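Local coordinates for sensor protein PfeS (PDB 3KYZ) that acts as the sensor histidine kinase of the PfeR/PfeS two-component system and may activate PfeR by phosphorylation, the chain being its sensor domain, at residues Met90-Val101 with Leu114-Pro124. Residues are numbered along the deposited sequence; the frame is centred on the assembly and turned at random.
Sequences MSRRLQDELPYV and LVIQLPERLLP
Val101 and Ile116 form an antiparallel hydrogen-bonded pair, Tyr100 and Gln117 the adjoining non-hydrogen-bonded pair, and Leu118 N continues the register with a bond to Pro99 O (2.8 Å). Val101 N reaches Ile116 O from above the carbonyl plane, whereas Ile116 N meets Val101 O within it. Gln117 carries most of the polar contact. Its CG is anti to the backbone N (chi1 -171°) and the chain beyond is extended, which lays the side chain over one face of the Tyr100 ring. Gln117 CG makes a CH-pi contact over this face, 4.2 Å from the centroid of the Tyr100 ring. The amide stacks on the same ring, the two planes 20° apart. Gln117 NE2 donates a nearly straight bond to Leu98 O (2.9 Å), with that oxygen close to the amide plane. One water joins NE2 to Glu97 OE2; a second joins Gln117 OE1 to Tyr100 OH. Tyr100 also stacks with His79. Beyond the strands, Leu98 CD1 lies against Leu118 O (3.4 Å) and near Glu120 CA. Leu123 CD2 presses against Arg92 CG (3.4 Å) and also approaches Leu98 CD2. Leu98 CG lies over the rim of one face of the Arg92 guanidinium. Arg92 NH2 is 4.1 Å from Glu120 OE2, too far for a salt bridge. Met90 CB rests on Pro124 CD (3.7 Å). The contact thus extends one end of the hairpin 100-104/113-117 of this sensor domain, predicted to be periplasmic, tying the C-terminal tail to the loop leading into strand 100-104. One direct bond and two waters hold the Gln117 amide and probably fix its rotation, while the tail is held mainly by apolar packing.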
HETATM    1  N   MSE A  90      -2.256   3.543  16.075  1.00 29.28           N
HETATM    2  CA  MSE A  90      -2.254   2.103  15.812  1.00 31.39           C
HETATM    3  C   MSE A  90      -3.478   1.430  16.416  1.00 34.41           C
HETATM    4  O   MSE A  90      -3.828   1.694  17.567  1.00 36.57           O
HETATM    5  CB  MSE A  90      -1.021   1.456  16.441  1.00 32.47           C
HETATM    6  CG  MSE A  90       0.294   2.026  15.986  1.00 33.85           C
HETATM    7 SE   MSE A  90       1.023   1.030  14.498  0.80 35.51          SE
HETATM    8  CE  MSE A  90       2.399   2.313  13.985  1.00 28.17           C
ATOM      9  N   SER A  91      -4.109   0.537  15.660  1.00 36.40           N
ATOM     10  CA  SER A  91      -5.224  -0.238  16.199  1.00 39.08           C
ATOM     11  C   SER A  91      -5.592  -1.431  15.320  1.00 40.76           C
ATOM     12  O   SER A  91      -5.255  -1.468  14.135  1.00 41.02           O
ATOM     13  CB  SER A  91      -6.452   0.651  16.399  1.00 41.18           C
ATOM     14  OG  SER A  91      -7.314   0.582  15.280  1.00 44.68           O
ATOM     15  N   ARG A  92      -6.280  -2.401  15.921  1.00 41.80           N
ATOM     16  CA  ARG A  92      -6.758  -3.566  15.187  0.50 43.03           C
ATOM     17  C   ARG A  92      -8.123  -3.283  14.564  1.00 44.35           C
ATOM     18  O   ARG A  92      -8.554  -3.992  13.657  1.00 44.12           O
ATOM     19  CB  ARG A  92      -6.858  -4.783  16.114  0.50 43.28           C
ATOM     20  CG  ARG A  92      -5.599  -5.077  16.915  0.50 43.63           C
ATOM     21  CD  ARG A  92      -5.806  -6.260  17.853  0.50 44.04           C
ATOM     22  NE  ARG A  92      -5.790  -7.537  17.143  0.50 45.00           N
ATOM     23  CZ  ARG A  92      -4.960  -8.537  17.422  0.50 44.58           C
ATOM     24  NH1 ARG A  92      -5.014  -9.663  16.720  0.50 45.43           N
ATOM     25  NH2 ARG A  92      -4.077  -8.417  18.404  0.50 42.39           N
ATOM     26  N   ARG A  93      -8.788  -2.244  15.064  1.00 46.35           N
ATOM     27  CA  ARG A  93     -10.145  -1.874  14.653  1.00 48.35           C
ATOM     28  C   ARG A  93     -10.475  -2.093  13.176  1.00 49.03           C
ATOM     29  O   ARG A  93     -11.170  -3.047  12.817  1.00 49.69           O
ATOM     30  CB  ARG A  93     -10.423  -0.410  15.013  1.00 49.75           C
ATOM     31  CG  ARG A  93     -10.598  -0.139  16.501  1.00 52.64           C
ATOM     32  CD  ARG A  93     -12.038  -0.358  16.945  1.00 56.24           C
ATOM     33  NE  ARG A  93     -12.254   0.053  18.330  1.00 60.15           N
ATOM     34  CZ  ARG A  93     -12.718   1.246  18.695  1.00 61.93           C
ATOM     35  NH1 ARG A  93     -13.022   2.155  17.776  1.00 62.53           N
ATOM     36  NH2 ARG A  93     -12.881   1.529  19.981  1.00 62.25           N
ATOM     37  N   LEU A  94      -9.975  -1.193  12.334  1.00 48.90           N
ATOM     38  CA  LEU A  94     -10.404  -1.090  10.939  1.00 48.26           C
ATOM     39  C   LEU A  94     -10.359  -2.397  10.144  1.00 47.36           C
ATOM     40  O   LEU A  94     -11.221  -2.637   9.298  1.00 48.63           O
ATOM     41  CB  LEU A  94      -9.598  -0.001  10.220  1.00 48.54           C
ATOM     42  CG  LEU A  94     -10.385   1.122   9.539  1.00 48.09           C
ATOM     43  CD1 LEU A  94     -11.490   1.656  10.441  1.00 48.41           C
ATOM     44  CD2 LEU A  94      -9.447   2.241   9.115  1.00 47.39           C
ATOM     45  N   GLN A  95      -9.364  -3.240  10.408  1.00 44.89           N
ATOM     46  CA  GLN A  95      -9.190  -4.459   9.618  1.00 43.18           C
ATOM     47  C   GLN A  95      -9.128  -5.761  10.420  1.00 42.37           C
ATOM     48  O   GLN A  95      -8.891  -6.830   9.857  1.00 43.31           O
ATOM     49  CB  GLN A  95      -7.958  -4.343   8.727  1.00 43.77           C
ATOM     50  CG  GLN A  95      -8.128  -3.353   7.595  1.00 43.55           C
ATOM     51  CD  GLN A  95      -7.227  -3.665   6.429  1.00 44.23           C
ATOM     52  OE1 GLN A  95      -6.040  -3.340   6.445  1.00 40.55           O
ATOM     53  NE2 GLN A  95      -7.783  -4.304   5.404  1.00 45.88           N
ATOM     54  N   ASP A  96      -9.338  -5.668  11.728  1.00 41.31           N
ATOM     55  CA  ASP A  96      -9.370  -6.852  12.582  1.00 40.07           C
ATOM     56  C   ASP A  96      -8.103  -7.700  12.448  1.00 37.00           C
ATOM     57  O   ASP A  96      -8.163  -8.924  12.338  1.00 38.61           O
ATOM     58  CB  ASP A  96     -10.603  -7.702  12.272  1.00 43.99           C
ATOM     59  CG  ASP A  96     -10.879  -8.734  13.343  1.00 48.17           C
ATOM     60  OD1 ASP A  96     -10.375  -8.560  14.474  1.00 50.34           O
ATOM     61  OD2 ASP A  96     -11.601  -9.713  13.056  1.00 52.01           O
ATOM     62  N   GLU A  97      -6.956  -7.034  12.458  1.00 32.90           N
ATOM     63  CA  GLU A  97      -5.663  -7.706  12.430  1.00 29.91           C
ATOM     64  C   GLU A  97      -4.630  -6.699  12.895  1.00 23.25           C
ATOM     65  O   GLU A  97      -4.881  -5.492  12.880  1.00 24.10           O
ATOM     66  CB  GLU A  97      -5.320  -8.180  11.017  1.00 31.25           C
ATOM     67  CG  GLU A  97      -5.181  -7.040  10.016  1.00 33.87           C
ATOM     68  CD  GLU A  97      -4.849  -7.509   8.609  1.00 37.41           C
ATOM     69  OE1 GLU A  97      -4.708  -6.643   7.716  1.00 35.33           O
ATOM     70  OE2 GLU A  97      -4.724  -8.734   8.393  1.00 42.03           O
ATOM     71  N   LEU A  98      -3.467  -7.181  13.316  1.00 19.42           N
ATOM     72  CA  LEU A  98      -2.399  -6.274  13.708  1.00 18.41           C
ATOM     73  C   LEU A  98      -1.925  -5.462  12.502  1.00 16.88           C
ATOM     74  O   LEU A  98      -1.833  -5.984  11.384  1.00 18.41           O
ATOM     75  CB  LEU A  98      -1.251  -7.050  14.359  1.00 18.37           C
ATOM     76  CG  LEU A  98      -1.612  -7.563  15.757  1.00 21.40           C
ATOM     77  CD1 LEU A  98      -0.703  -8.704  16.192  1.00 21.41           C
ATOM     78  CD2 LEU A  98      -1.581  -6.423  16.767  1.00 23.59           C
ATOM     79  N   PRO A  99      -1.630  -4.172  12.720  1.00 16.89           N
ATOM     80  CA  PRO A  99      -1.252  -3.294  11.603  1.00 16.89           C
ATOM     81  C   PRO A  99       0.058  -3.707  10.934  1.00 13.91           C
ATOM     82  O   PRO A  99       0.960  -4.235  11.595  1.00 14.73           O
ATOM     83  CB  PRO A  99      -1.043  -1.931  12.273  1.00 20.54           C
ATOM     84  CG  PRO A  99      -1.667  -2.031  13.611  1.00 22.11           C
ATOM     85  CD  PRO A  99      -1.675  -3.467  14.010  1.00 19.84           C
ATOM     86  N   TYR A 100       0.158  -3.455   9.633  1.00 13.15           N
ATOM     87  CA  TYR A 100       1.437  -3.586   8.940  1.00 11.74           C
ATOM     88  C   TYR A 100       2.141  -2.244   8.993  1.00 11.26           C
ATOM     89  O   TYR A 100       1.592  -1.230   8.557  1.00 13.04           O
ATOM     90  CB  TYR A 100       1.243  -4.053   7.495  1.00 12.55           C
ATOM     91  CG  TYR A 100       0.689  -5.453   7.437  1.00 12.17           C
ATOM     92  CD1 TYR A 100       1.530  -6.555   7.525  1.00 14.09           C
ATOM     93  CD2 TYR A 100      -0.677  -5.672   7.314  1.00 15.36           C
ATOM     94  CE1 TYR A 100       1.029  -7.840   7.492  1.00 13.97           C
ATOM     95  CE2 TYR A 100      -1.188  -6.941   7.279  1.00 16.49           C
ATOM     96  CZ  TYR A 100      -0.332  -8.027   7.369  1.00 14.53           C
ATOM     97  OH  TYR A 100      -0.846  -9.290   7.325  1.00 18.41           O
ATOM     98  N   VAL A 101       3.344  -2.240   9.557  1.00 10.91           N
ATOM     99  CA  VAL A 101       4.090  -1.010   9.763  1.00 11.77           C
ATOM    100  C   VAL A 101       5.147  -0.839   8.677  1.00 11.44           C
ATOM    101  O   VAL A 101       5.931  -1.754   8.409  1.00 12.51           O
ATOM    102  CB  VAL A 101       4.759  -1.005  11.153  1.00 12.48           C
ATOM    103  CG1 VAL A 101       5.508   0.302  11.384  1.00 13.27           C
ATOM    104  CG2 VAL A 101       3.711  -1.238  12.240  1.00 15.48           C
ATOM    105  N   LEU A 114      11.457  -1.438   5.186  1.00 10.63           N
ATOM    106  CA  LEU A 114      11.106  -2.596   5.990  1.00 10.79           C
ATOM    107  C   LEU A 114       9.608  -2.540   6.263  1.00 10.77           C
ATOM    108  O   LEU A 114       9.072  -1.486   6.620  1.00 13.10           O
ATOM    109  CB  LEU A 114      11.873  -2.567   7.317  1.00 11.28           C
ATOM    110  CG  LEU A 114      11.461  -3.615   8.358  1.00 13.59           C
ATOM    111  CD1 LEU A 114      11.755  -5.012   7.855  1.00 14.82           C
ATOM    112  CD2 LEU A 114      12.176  -3.371   9.683  1.00 14.79           C
ATOM    113  N   VAL A 115       8.927  -3.665   6.061  1.00 10.26           N
ATOM    114  CA  VAL A 115       7.543  -3.807   6.489  1.00 10.27           C
ATOM    115  C   VAL A 115       7.496  -4.897   7.558  1.00 10.73           C
ATOM    116  O   VAL A 115       8.034  -5.993   7.373  1.00 12.17           O
ATOM    117  CB  VAL A 115       6.607  -4.169   5.319  1.00 10.77           C
ATOM    118  CG1 VAL A 115       5.170  -4.365   5.826  1.00 12.62           C
ATOM    119  CG2 VAL A 115       6.655  -3.082   4.256  1.00 11.60           C
ATOM    120  N   ILE A 116       6.879  -4.588   8.691  1.00 11.56           N
ATOM    121  CA  ILE A 116       6.750  -5.563   9.764  1.00 11.52           C
ATOM    122  C   ILE A 116       5.330  -5.517  10.302  1.00 11.98           C
ATOM    123  O   ILE A 116       4.819  -4.442  10.605  1.00 14.02           O
ATOM    124  CB  ILE A 116       7.805  -5.329  10.886  1.00 11.93           C
ATOM    125  CG1 ILE A 116       7.695  -6.391  11.983  1.00 13.79           C
ATOM    126  CG2 ILE A 116       7.707  -3.919  11.478  1.00 14.81           C
ATOM    127  CD1 ILE A 116       8.943  -6.450  12.863  1.00 16.16           C
ATOM    128  N   GLN A 117       4.675  -6.668  10.391  1.00 12.22           N
ATOM    129  CA  GLN A 117       3.378  -6.687  11.057  1.00 12.67           C
ATOM    130  C   GLN A 117       3.649  -6.478  12.544  1.00 12.58           C
ATOM    131  O   GLN A 117       4.498  -7.147  13.130  1.00 13.47           O
ATOM    132  CB  GLN A 117       2.614  -7.990  10.831  1.00 13.12           C
ATOM    133  CG  GLN A 117       1.180  -7.897  11.353  1.00 15.54           C
ATOM    134  CD  GLN A 117       0.273  -9.006  10.857  1.00 15.23           C
ATOM    135  OE1 GLN A 117       0.730 -10.099  10.531  1.00 17.05           O
ATOM    136  NE2 GLN A 117      -1.029  -8.721  10.792  1.00 17.20           N
ATOM    137  N   LEU A 118       2.954  -5.525  13.148  1.00 12.37           N
ATOM    138  CA  LEU A 118       3.254  -5.138  14.525  1.00 14.10           C
ATOM    139  C   LEU A 118       3.194  -6.341  15.459  1.00 14.77           C
ATOM    140  O   LEU A 118       2.186  -7.033  15.497  1.00 15.10           O
ATOM    141  CB  LEU A 118       2.259  -4.079  15.008  1.00 15.87           C
ATOM    142  CG  LEU A 118       2.649  -3.411  16.325  1.00 16.72           C
ATOM    143  CD1 LEU A 118       3.858  -2.505  16.122  1.00 15.78           C
ATOM    144  CD2 LEU A 118       1.480  -2.628  16.883  1.00 20.57           C
ATOM    145  N   PRO A 119       4.275  -6.601  16.213  1.00 16.26           N
ATOM    146  CA  PRO A 119       4.189  -7.662  17.226  1.00 17.70           C
ATOM    147  C   PRO A 119       3.088  -7.366  18.241  1.00 19.86           C
ATOM    148  O   PRO A 119       2.929  -6.222  18.666  1.00 20.89           O
ATOM    149  CB  PRO A 119       5.561  -7.607  17.907  1.00 19.33           C
ATOM    150  CG  PRO A 119       6.472  -7.082  16.852  1.00 19.08           C
ATOM    151  CD  PRO A 119       5.641  -6.060  16.095  1.00 17.69           C
ATOM    152  N   GLU A 120       2.343  -8.392  18.633  1.00 20.53           N
ATOM    153  CA  GLU A 120       1.180  -8.204  19.492  1.00 24.39           C
ATOM    154  C   GLU A 120       1.498  -7.471  20.799  1.00 25.43           C
ATOM    155  O   GLU A 120       0.683  -6.693  21.301  1.00 26.14           O
ATOM    156  CB  GLU A 120       0.520  -9.551  19.788  1.00 29.11           C
ATOM    157  CG  GLU A 120      -0.775  -9.447  20.573  1.00 37.86           C
ATOM    158  CD  GLU A 120      -1.320 -10.806  20.965  1.00 45.92           C
ATOM    159  OE1 GLU A 120      -0.545 -11.786  20.930  1.00 50.22           O
ATOM    160  OE2 GLU A 120      -2.519 -10.894  21.310  1.00 50.81           O
ATOM    161  N   ARG A 121       2.684  -7.710  21.345  1.00 23.69           N
ATOM    162  CA  ARG A 121       3.037  -7.121  22.635  1.00 24.90           C
ATOM    163  C   ARG A 121       3.189  -5.602  22.569  1.00 25.96           C
ATOM    164  O   ARG A 121       3.183  -4.933  23.606  1.00 27.55           O
ATOM    165  CB  ARG A 121       4.320  -7.746  23.190  1.00 26.07           C
ATOM    166  CG  ARG A 121       5.573  -7.217  22.532  1.00 29.17           C
ATOM    167  CD  ARG A 121       6.836  -7.825  23.117  1.00 29.59           C
ATOM    168  NE  ARG A 121       8.001  -7.287  22.429  1.00 29.23           N
ATOM    169  CZ  ARG A 121       8.393  -7.672  21.220  1.00 29.17           C
ATOM    170  NH1 ARG A 121       7.725  -8.616  20.574  1.00 28.61           N
ATOM    171  NH2 ARG A 121       9.465  -7.124  20.665  1.00 32.63           N
ATOM    172  N   LEU A 122       3.320  -5.060  21.357  1.00 24.88           N
ATOM    173  CA  LEU A 122       3.606  -3.636  21.185  1.00 28.05           C
ATOM    174  C   LEU A 122       2.377  -2.795  20.864  1.00 32.35           C
ATOM    175  O   LEU A 122       2.488  -1.584  20.658  1.00 34.39           O
ATOM    176  CB  LEU A 122       4.650  -3.414  20.084  1.00 25.94           C
ATOM    177  CG  LEU A 122       6.065  -3.963  20.277  1.00 24.61           C
ATOM    178  CD1 LEU A 122       6.958  -3.506  19.122  1.00 24.84           C
ATOM    179  CD2 LEU A 122       6.646  -3.525  21.615  1.00 24.34           C
ATOM    180  N   LEU A 123       1.210  -3.424  20.804  1.00 33.57           N
ATOM    181  CA  LEU A 123       0.009  -2.699  20.416  1.00 36.29           C
ATOM    182  C   LEU A 123      -0.426  -1.771  21.542  1.00 36.62           C
ATOM    183  O   LEU A 123      -0.546  -2.202  22.687  1.00 39.84           O
ATOM    184  CB  LEU A 123      -1.119  -3.663  20.052  1.00 36.71           C
ATOM    185  CG  LEU A 123      -2.373  -3.010  19.465  1.00 37.38           C
ATOM    186  CD1 LEU A 123      -2.103  -2.437  18.076  1.00 37.07           C
ATOM    187  CD2 LEU A 123      -3.508  -4.012  19.422  1.00 39.50           C
ATOM    188  N   PRO A 124      -0.654  -0.487  21.222  1.00 36.09           N
ATOM    189  CA  PRO A 124      -1.107   0.476  22.232  1.00 34.91           C
ATOM    190  C   PRO A 124      -2.320  -0.045  22.999  1.00 35.11           C
ATOM    191  O   PRO A 124      -3.278  -0.495  22.365  1.00 38.05           O
ATOM    192  CB  PRO A 124      -1.500   1.694  21.392  1.00 34.27           C
ATOM    193  CG  PRO A 124      -0.635   1.597  20.177  1.00 34.21           C
ATOM    194  CD  PRO A 124      -0.536   0.124  19.886  1.00 34.21           C
TER
HETATM  195  O   HOH W   1      -2.962 -10.769  10.088  1.00 38.00           O
HETATM  196  O   HOH W   2       0.458 -11.457   8.021  1.00 32.25           O